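Local coordinates for protein TetR family transcriptional regulator (Rhodococcus erythropolis, PDB 4ZA6) that probably represses transcription of the quorum-sensing signal degradation gene qsdA, as a TetR-family DNA-binding regulator of N-acyl-homoserine lactone breakdown, at residues F106-E117 and R152-L163. Sequence-based numbering, arbitrary orientation.
Sequences FIKLAMMPGSIE and RICDVHLYAPLL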
loop_
_atom_site.group_PDB
_atom_site.type_symbol
_atom_site.label_atom_id
_atom_site.label_comp_id
_atom_site.label_asym_id
_atom_site.label_seq_id
_atom_site.Cartn_x
_atom_site.Cartn_y
_atom_site.Cartn_z
ATOM N N PHE A 106 7.600 -8.694 5.391
ATOM C CA PHE A 106 7.122 -7.644 4.496
ATOM C C PHE A 106 6.830 -8.126 3.062
ATOM O O PHE A 106 5.807 -7.717 2.491
ATOM C CB PHE A 106 8.045 -6.405 4.499
ATOM C CG PHE A 106 7.438 -5.277 3.705
ATOM C CD1 PHE A 106 6.382 -4.537 4.216
ATOM C CD2 PHE A 106 7.827 -5.044 2.391
ATOM C CE1 PHE A 106 5.755 -3.546 3.440
ATOM C CE2 PHE A 106 7.227 -4.032 1.633
ATOM C CZ PHE A 106 6.185 -3.296 2.161
ATOM N N ILE A 107 7.697 -8.984 2.489
ATOM C CA ILE A 107 7.469 -9.497 1.131
ATOM C C ILE A 107 6.089 -10.144 1.082
ATOM O O ILE A 107 5.299 -9.860 0.167
ATOM C CB ILE A 107 8.591 -10.456 0.627
ATOM C CG1 ILE A 107 9.924 -9.691 0.383
ATOM C CG2 ILE A 107 8.139 -11.140 -0.695
ATOM C CD1 ILE A 107 11.200 -10.600 0.278
ATOM N N LYS A 108 5.787 -10.967 2.112
ATOM C CA LYS A 108 4.518 -11.676 2.279
ATOM C C LYS A 108 3.339 -10.717 2.408
ATOM O O LYS A 108 2.349 -10.876 1.698
ATOM C CB LYS A 108 4.600 -12.634 3.479
ATOM C CG LYS A 108 3.350 -13.453 3.723
ATOM C CD LYS A 108 3.614 -14.581 4.690
ATOM C CE LYS A 108 2.428 -15.491 4.767
ATOM N NZ LYS A 108 1.409 -15.031 5.759
ATOM N N LEU A 109 3.426 -9.739 3.309
ATOM C CA LEU A 109 2.336 -8.765 3.511
ATOM C C LEU A 109 2.050 -7.854 2.296
ATOM O O LEU A 109 0.896 -7.509 2.035
ATOM C CB LEU A 109 2.647 -7.903 4.753
ATOM C CG LEU A 109 2.724 -8.634 6.087
ATOM C CD1 LEU A 109 3.057 -7.668 7.198
ATOM C CD2 LEU A 109 1.428 -9.349 6.407
ATOM N N ALA A 110 3.102 -7.481 1.560
ATOM C CA ALA A 110 3.010 -6.566 0.421
ATOM C C ALA A 110 2.786 -7.190 -0.945
ATOM O O ALA A 110 2.166 -6.558 -1.790
ATOM C CB ALA A 110 4.250 -5.691 0.368
ATOM N N MET A 111 3.393 -8.352 -1.215
ATOM C CA MET A 111 3.374 -8.922 -2.575
ATOM C C MET A 111 2.627 -10.216 -2.778
ATOM O O MET A 111 2.623 -10.767 -3.872
ATOM C CB MET A 111 4.788 -8.956 -3.147
ATOM C CG MET A 111 5.252 -7.572 -3.553
ATOM S SD MET A 111 6.999 -7.510 -3.859
ATOM C CE MET A 111 7.668 -7.452 -2.140
ATOM N N MET A 112 1.968 -10.676 -1.733
ATOM C CA MET A 112 1.098 -11.829 -1.744
ATOM C C MET A 112 -0.295 -11.237 -1.540
ATOM O O MET A 112 -0.386 -10.244 -0.799
ATOM C CB MET A 112 1.436 -12.745 -0.549
ATOM C CG MET A 112 0.692 -14.044 -0.555
ATOM S SD MET A 112 1.031 -15.076 0.860
ATOM C CE MET A 112 -0.061 -14.316 2.140
ATOM N N PRO A 113 -1.401 -11.814 -2.084
ATOM C CA PRO A 113 -2.725 -11.260 -1.763
ATOM C C PRO A 113 -2.919 -11.154 -0.246
ATOM O O PRO A 113 -2.421 -11.983 0.506
ATOM C CB PRO A 113 -3.682 -12.269 -2.395
ATOM C CG PRO A 113 -2.927 -12.766 -3.587
ATOM C CD PRO A 113 -1.529 -12.943 -3.029
ATOM N N GLY A 114 -3.480 -10.038 0.188
ATOM C CA GLY A 114 -3.676 -9.748 1.604
ATOM C C GLY A 114 -4.124 -8.316 1.772
ATOM O O GLY A 114 -4.569 -7.697 0.803
ATOM N N SER A 115 -3.975 -7.775 2.987
ATOM C CA SER A 115 -4.396 -6.431 3.357
ATOM C C SER A 115 -3.869 -5.279 2.483
ATOM O O SER A 115 -4.667 -4.478 1.974
ATOM C CB SER A 115 -4.142 -6.193 4.840
ATOM O OG SER A 115 -4.983 -7.033 5.612
ATOM N N ILE A 116 -2.552 -5.210 2.277
ATOM C CA ILE A 116 -1.922 -4.156 1.463
ATOM C C ILE A 116 -2.425 -4.167 0.009
ATOM O O ILE A 116 -2.892 -3.127 -0.464
ATOM C CB ILE A 116 -0.365 -4.207 1.565
ATOM C CG1 ILE A 116 0.093 -3.944 3.035
ATOM C CG2 ILE A 116 0.286 -3.188 0.574
ATOM C CD1 ILE A 116 1.522 -4.326 3.356
ATOM N N GLU A 117 -2.337 -5.335 -0.696
ATOM C CA GLU A 117 -2.819 -5.428 -2.078
ATOM C C GLU A 117 -4.316 -5.146 -2.208
ATOM O O GLU A 117 -4.699 -4.535 -3.189
ATOM C CB GLU A 117 -2.455 -6.762 -2.758
ATOM C CG GLU A 117 -0.989 -6.900 -3.154
ATOM C CD GLU A 117 -0.635 -8.087 -4.040
ATOM O OE1 GLU A 117 -1.403 -9.074 -4.088
ATOM O OE2 GLU A 117 0.396 -8.006 -4.739
ATOM N N ARG A 152 -0.715 -5.527 -8.802
ATOM C CA ARG A 152 0.098 -6.744 -8.993
ATOM C C ARG A 152 1.331 -6.527 -9.869
ATOM O O ARG A 152 2.357 -7.143 -9.605
ATOM C CB ARG A 152 -0.740 -7.884 -9.590
ATOM C CG ARG A 152 -1.849 -8.433 -8.674
ATOM C CD ARG A 152 -1.332 -9.282 -7.540
ATOM N NE ARG A 152 -0.736 -10.526 -8.037
ATOM C CZ ARG A 152 -0.066 -11.377 -7.270
ATOM N NH1 ARG A 152 0.127 -11.110 -5.986
ATOM N NH2 ARG A 152 0.438 -12.491 -7.784
ATOM N N ILE A 153 1.211 -5.704 -10.949
ATOM C CA ILE A 153 2.314 -5.447 -11.892
ATOM C C ILE A 153 3.318 -4.482 -11.354
ATOM O O ILE A 153 4.473 -4.566 -11.748
ATOM C CB ILE A 153 1.914 -5.027 -13.343
ATOM C CG1 ILE A 153 1.066 -3.744 -13.416
ATOM C CG2 ILE A 153 1.420 -6.175 -14.157
ATOM C CD1 ILE A 153 0.573 -3.369 -14.708
ATOM N N CYS A 154 2.873 -3.538 -10.501
ATOM C CA CYS A 154 3.690 -2.474 -9.925
ATOM C C CYS A 154 4.434 -2.828 -8.689
ATOM O O CYS A 154 5.563 -2.369 -8.536
ATOM C CB CYS A 154 2.855 -1.217 -9.702
ATOM S SG CYS A 154 2.264 -0.464 -11.233
ATOM N N ASP A 155 3.779 -3.525 -7.739
ATOM C CA ASP A 155 4.406 -3.753 -6.455
ATOM C C ASP A 155 5.764 -4.471 -6.434
ATOM O O ASP A 155 6.661 -4.032 -5.687
ATOM C CB ASP A 155 3.428 -4.200 -5.385
ATOM C CG ASP A 155 2.724 -5.519 -5.602
ATOM O OD1 ASP A 155 3.156 -6.302 -6.514
ATOM O OD2 ASP A 155 1.760 -5.793 -4.851
ATOM N N VAL A 156 5.975 -5.456 -7.342
ATOM C CA VAL A 156 7.274 -6.153 -7.421
ATOM C C VAL A 156 8.400 -5.215 -7.867
ATOM O O VAL A 156 9.567 -5.473 -7.573
ATOM C CB VAL A 156 7.251 -7.497 -8.218
ATOM C CG1 VAL A 156 6.469 -8.568 -7.449
ATOM C CG2 VAL A 156 6.672 -7.303 -9.618
ATOM N N HIS A 157 8.041 -4.128 -8.598
ATOM C CA HIS A 157 9.006 -3.136 -9.074
ATOM C C HIS A 157 9.281 -2.144 -7.980
ATOM O O HIS A 157 10.451 -1.816 -7.740
ATOM C CB HIS A 157 8.532 -2.452 -10.367
ATOM C CG HIS A 157 8.573 -3.367 -11.543
ATOM N ND1 HIS A 157 9.765 -3.758 -12.102
ATOM C CD2 HIS A 157 7.564 -3.990 -12.187
ATOM C CE1 HIS A 157 9.449 -4.581 -13.084
ATOM N NE2 HIS A 157 8.141 -4.734 -13.188
ATOM N N LEU A 158 8.222 -1.662 -7.298
ATOM C CA LEU A 158 8.417 -0.747 -6.169
ATOM C C LEU A 158 9.359 -1.357 -5.136
ATOM O O LEU A 158 10.264 -0.678 -4.641
ATOM C CB LEU A 158 7.070 -0.388 -5.537
ATOM C CG LEU A 158 7.093 0.489 -4.286
ATOM C CD1 LEU A 158 7.917 1.778 -4.493
ATOM C CD2 LEU A 158 5.684 0.784 -3.817
ATOM N N TYR A 159 9.163 -2.642 -4.829
ATOM C CA TYR A 159 9.944 -3.346 -3.820
ATOM C C TYR A 159 11.059 -4.214 -4.382
ATOM O O TYR A 159 11.508 -5.112 -3.672
ATOM C CB TYR A 159 8.998 -4.164 -2.902
ATOM C CG TYR A 159 7.893 -3.339 -2.283
ATOM C CD1 TYR A 159 8.179 -2.331 -1.368
ATOM C CD2 TYR A 159 6.561 -3.552 -2.625
ATOM C CE1 TYR A 159 7.172 -1.534 -0.835
ATOM C CE2 TYR A 159 5.544 -2.755 -2.102
ATOM C CZ TYR A 159 5.854 -1.765 -1.190
ATOM O OH TYR A 159 4.860 -0.982 -0.663
ATOM N N ALA A 160 11.540 -3.925 -5.623
ATOM C CA ALA A 160 12.621 -4.651 -6.310
ATOM C C ALA A 160 13.892 -4.877 -5.456
ATOM O O ALA A 160 14.425 -5.982 -5.546
ATOM C CB ALA A 160 12.967 -3.984 -7.628
ATOM N N PRO A 161 14.358 -3.941 -4.565
ATOM C CA PRO A 161 15.536 -4.253 -3.736
ATOM C C PRO A 161 15.357 -5.430 -2.777
ATOM O O PRO A 161 16.337 -6.110 -2.487
ATOM C CB PRO A 161 15.821 -2.950 -3.002
ATOM C CG PRO A 161 15.115 -1.898 -3.776
ATOM C CD PRO A 161 13.890 -2.565 -4.288
ATOM N N LEU A 162 14.113 -5.725 -2.349
ATOM C CA LEU A 162 13.822 -6.871 -1.482
ATOM C C LEU A 162 13.844 -8.189 -2.229
ATOM O O LEU A 162 13.910 -9.250 -1.615
ATOM C CB LEU A 162 12.467 -6.689 -0.787
ATOM C CG LEU A 162 12.399 -5.502 0.172
ATOM C CD1 LEU A 162 10.996 -5.275 0.636
ATOM C CD2 LEU A 162 13.396 -5.675 1.350
ATOM N N LEU A 163 13.767 -8.112 -3.560
ATOM C CA LEU A 163 13.718 -9.261 -4.445
ATOM C C LEU A 163 15.032 -9.491 -5.153
ATOM O O LEU A 163 15.088 -10.262 -6.108
ATOM C CB LEU A 163 12.531 -9.122 -5.427
ATOM C CG LEU A 163 11.154 -8.761 -4.804
ATOM C CD1 LEU A 163 10.124 -8.460 -5.865
ATOM C CD2 LEU A 163 10.637 -9.858 -3.886
#
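In the all-helical C-terminal domain of this TetR-family regulator, where relatives bind their effectors, the end of helix 103-111 and the start of helix 115-133 pack against the end of helix 143-158 and the turn after it. The short axes of 106-111 and 152-158 run nearly antiparallel (153°) but 10.6 Å apart, a spacing filled by side chains from both segments. Phe106 and Tyr159 form a T-shaped pair: the Phe106 edge meets one face of the Tyr159 ring, with CE2 of Phe106 3.5 Å from CE1 of Tyr159 and the planes 76° apart. Leu158 CG covers the opposite face of Tyr159, while Leu162 CD1 reaches the Phe106 edge near its plane. A methylpentanediol molecule, probably from the crystallisation liquor, lies about 4 Å from the Tyr159 side chain (nearest atoms) and may mark a pocket; the side chain of Leu95 of helix 93-101 touches both Phe106 and Tyr159.

Met111 spans the middle. Its chain bends at the last torsion (chi3 -78°), which lays CE against Tyr159 CB at 3.6 Å. SD lies obliquely beside the Tyr159 ring, 5.4 Å from its centroid, a Met-aromatic contact, and rests against Val156 CG1 and Leu163 CD1.

Beyond this apolar patch lies a charged cluster. Glu117 and Asp155 are both buried, and Glu117 OE2 approaches Asp155 OD2 to 2.6 Å, so one of the two acids probably carries a proton. Arg152, folded back at chi2 and chi3, forms a salt bridge with Glu117 across nearly perpendicular carboxylate and guanidinium planes: NH1 of Arg152 donates to the syn lone pair of Glu117 OE1 at 3.2 Å.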